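Local coordinates for heavy-metal chelation domain-containing protein (Pyrococcus horikoshii, PDB 3NPG) that is of unknown function but may take part in heavy-metal chelation, at residues Tyr32-Val37 and Lys229-Ser234. Numbering follows the deposited sequence.
With ACT (acetate ion), chain E.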
# COMPACT_ATOMS: atom_id res chain seq x y z
N TYR A 32 -3.39 -18.57 4.41
CA TYR A 32 -2.98 -18.96 5.75
C TYR A 32 -1.68 -19.73 5.77
O TYR A 32 -1.43 -20.56 4.89
CB TYR A 32 -4.08 -19.77 6.44
CG TYR A 32 -5.22 -18.91 6.94
CD1 TYR A 32 -6.26 -18.54 6.09
CD2 TYR A 32 -5.24 -18.44 8.24
CE1 TYR A 32 -7.27 -17.69 6.53
CE2 TYR A 32 -6.27 -17.61 8.70
CZ TYR A 32 -7.28 -17.24 7.83
OH TYR A 32 -8.29 -16.42 8.27
N THR A 33 -0.87 -19.47 6.81
CA THR A 33 0.31 -20.26 7.13
C THR A 33 -0.19 -21.41 7.98
O THR A 33 -1.04 -21.21 8.84
CB THR A 33 1.33 -19.40 7.90
OG1 THR A 33 1.81 -18.37 7.04
CG2 THR A 33 2.50 -20.21 8.43
N TRP A 34 0.26 -22.63 7.68
CA TRP A 34 -0.22 -23.80 8.42
C TRP A 34 0.90 -24.67 8.94
O TRP A 34 1.99 -24.70 8.36
CB TRP A 34 -1.21 -24.61 7.58
CG TRP A 34 -0.67 -25.06 6.26
CD1 TRP A 34 -0.80 -24.43 5.06
CD2 TRP A 34 0.06 -26.27 6.01
NE1 TRP A 34 -0.20 -25.17 4.07
CE2 TRP A 34 0.33 -26.31 4.62
CE3 TRP A 34 0.52 -27.32 6.82
CZ2 TRP A 34 1.05 -27.35 4.03
CZ3 TRP A 34 1.23 -28.35 6.23
CH2 TRP A 34 1.49 -28.36 4.85
N VAL A 35 0.64 -25.38 10.04
CA VAL A 35 1.58 -26.31 10.65
C VAL A 35 0.84 -27.61 10.97
O VAL A 35 -0.17 -27.58 11.69
CB VAL A 35 2.27 -25.71 11.91
CG1 VAL A 35 2.96 -26.79 12.73
CG2 VAL A 35 3.26 -24.61 11.53
N LEU A 36 1.28 -28.72 10.37
CA LEU A 36 0.68 -30.03 10.60
C LEU A 36 1.49 -30.80 11.65
O LEU A 36 2.71 -30.92 11.52
CB LEU A 36 0.60 -30.82 9.28
CG LEU A 36 -0.14 -32.17 9.32
CD1 LEU A 36 -1.58 -32.00 9.80
CD2 LEU A 36 -0.10 -32.85 7.96
N VAL A 37 0.83 -31.26 12.73
CA VAL A 37 1.51 -32.00 13.80
C VAL A 37 0.90 -33.39 13.99
O VAL A 37 -0.22 -33.63 13.54
CB VAL A 37 1.57 -31.21 15.14
CG1 VAL A 37 2.35 -29.91 14.98
CG2 VAL A 37 0.16 -30.94 15.70
N LYS A 229 -7.04 -27.46 -0.01
CA LYS A 229 -7.58 -26.11 -0.22
C LYS A 229 -6.61 -25.03 0.26
O LYS A 229 -6.47 -24.01 -0.40
CB LYS A 229 -8.96 -25.96 0.44
CG LYS A 229 -10.01 -26.98 -0.07
CD LYS A 229 -10.48 -26.67 -1.49
CE LYS A 229 -11.55 -27.63 -1.94
NZ LYS A 229 -11.91 -27.43 -3.37
N LEU A 230 -5.91 -25.27 1.40
CA LEU A 230 -4.91 -24.31 1.92
C LEU A 230 -3.78 -24.12 0.92
O LEU A 230 -3.35 -22.99 0.67
CB LEU A 230 -4.34 -24.76 3.28
CG LEU A 230 -5.20 -24.51 4.52
CD1 LEU A 230 -4.62 -25.18 5.72
CD2 LEU A 230 -5.35 -23.02 4.79
N LYS A 231 -3.32 -25.24 0.32
CA LYS A 231 -2.26 -25.23 -0.70
C LYS A 231 -2.74 -24.58 -2.00
O LYS A 231 -1.94 -23.99 -2.72
CB LYS A 231 -1.76 -26.66 -0.97
CG LYS A 231 -0.89 -27.23 0.14
CD LYS A 231 -0.79 -28.74 0.05
CE LYS A 231 0.25 -29.27 1.00
NZ LYS A 231 0.06 -30.72 1.26
N LEU A 232 -4.07 -24.68 -2.29
CA LEU A 232 -4.66 -24.08 -3.49
C LEU A 232 -4.98 -22.59 -3.30
O LEU A 232 -5.29 -21.90 -4.27
CB LEU A 232 -5.94 -24.84 -3.91
CG LEU A 232 -5.72 -26.13 -4.70
CD1 LEU A 232 -6.97 -26.97 -4.71
CD2 LEU A 232 -5.27 -25.84 -6.12
N GLY A 233 -4.89 -22.11 -2.06
CA GLY A 233 -5.16 -20.71 -1.73
C GLY A 233 -6.64 -20.39 -1.65
O GLY A 233 -7.04 -19.25 -1.89
N SER A 234 -7.47 -21.41 -1.33
CA SER A 234 -8.93 -21.25 -1.23
C SER A 234 -9.35 -21.22 0.24
O SER A 234 -9.21 -22.22 0.94
CB SER A 234 -9.64 -22.39 -1.95
OG SER A 234 -11.05 -22.25 -1.90
C ACT E . -7.83 -14.60 11.19
O ACT E . -7.22 -14.28 12.16
OXT ACT E . -7.43 -15.50 10.54
CH3 ACT E . -9.10 -13.84 10.79
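Leu230 is the hub of this contact, and its two methyls divide the work. CD1 rests against Trp34, 3.9 Å from Trp34 CB, and also reaches the pyrrole side of the indole. CD2 turns to Tyr32 and meets its CB at 3.9 Å. This is the close-packed part: all three residues are buried, and the touching atoms are all carbon. Leu45 of strand 43-49 packs against both Leu230 and Trp34. With chi1 at 56°, the Trp34 indole turns its pyrrole ring to Leu230 and its benzene ring to Lys231.

The contact joins two parts of the fold. Residues 32-37 lie on the middle strand of a three-stranded antiparallel sheet. Residues 229-232 end helix 223-232, which belongs to the Rossmann-like half with its mostly parallel sheet. Gly233, at positive phi (78°), ends this helix in a Schellman motif. Ser234 OG then caps helix 235-239 by taking a weak hydrogen bond from Gly237 N.

The Lys231 side is more open: the residue is partly exposed, and only CE of its chain comes close to the indole. The chain is extended beyond CG and passes the benzene side obliquely, with Lys231 CE 3.7 Å from Trp34 CZ2. Phe26 of the second subunit also packs here, and Lys231 NZ makes a long, weak ion pair with Asp25 of that subunit. With an alanine at Trp34, Lys231 CE would probably lose its carbon partner and Leu230 would keep only the CB contact, leaving a gap between strand and helix.

The Tyr32 ring leads away from the helix. Tyr32 OH donates a 2.6 Å hydrogen bond to OXT of an acetate, probably from the crystallisation liquor. This OXT lies at the ring edge, near its plane. Thr199 OG1 also hydrogen-bonds this acetate.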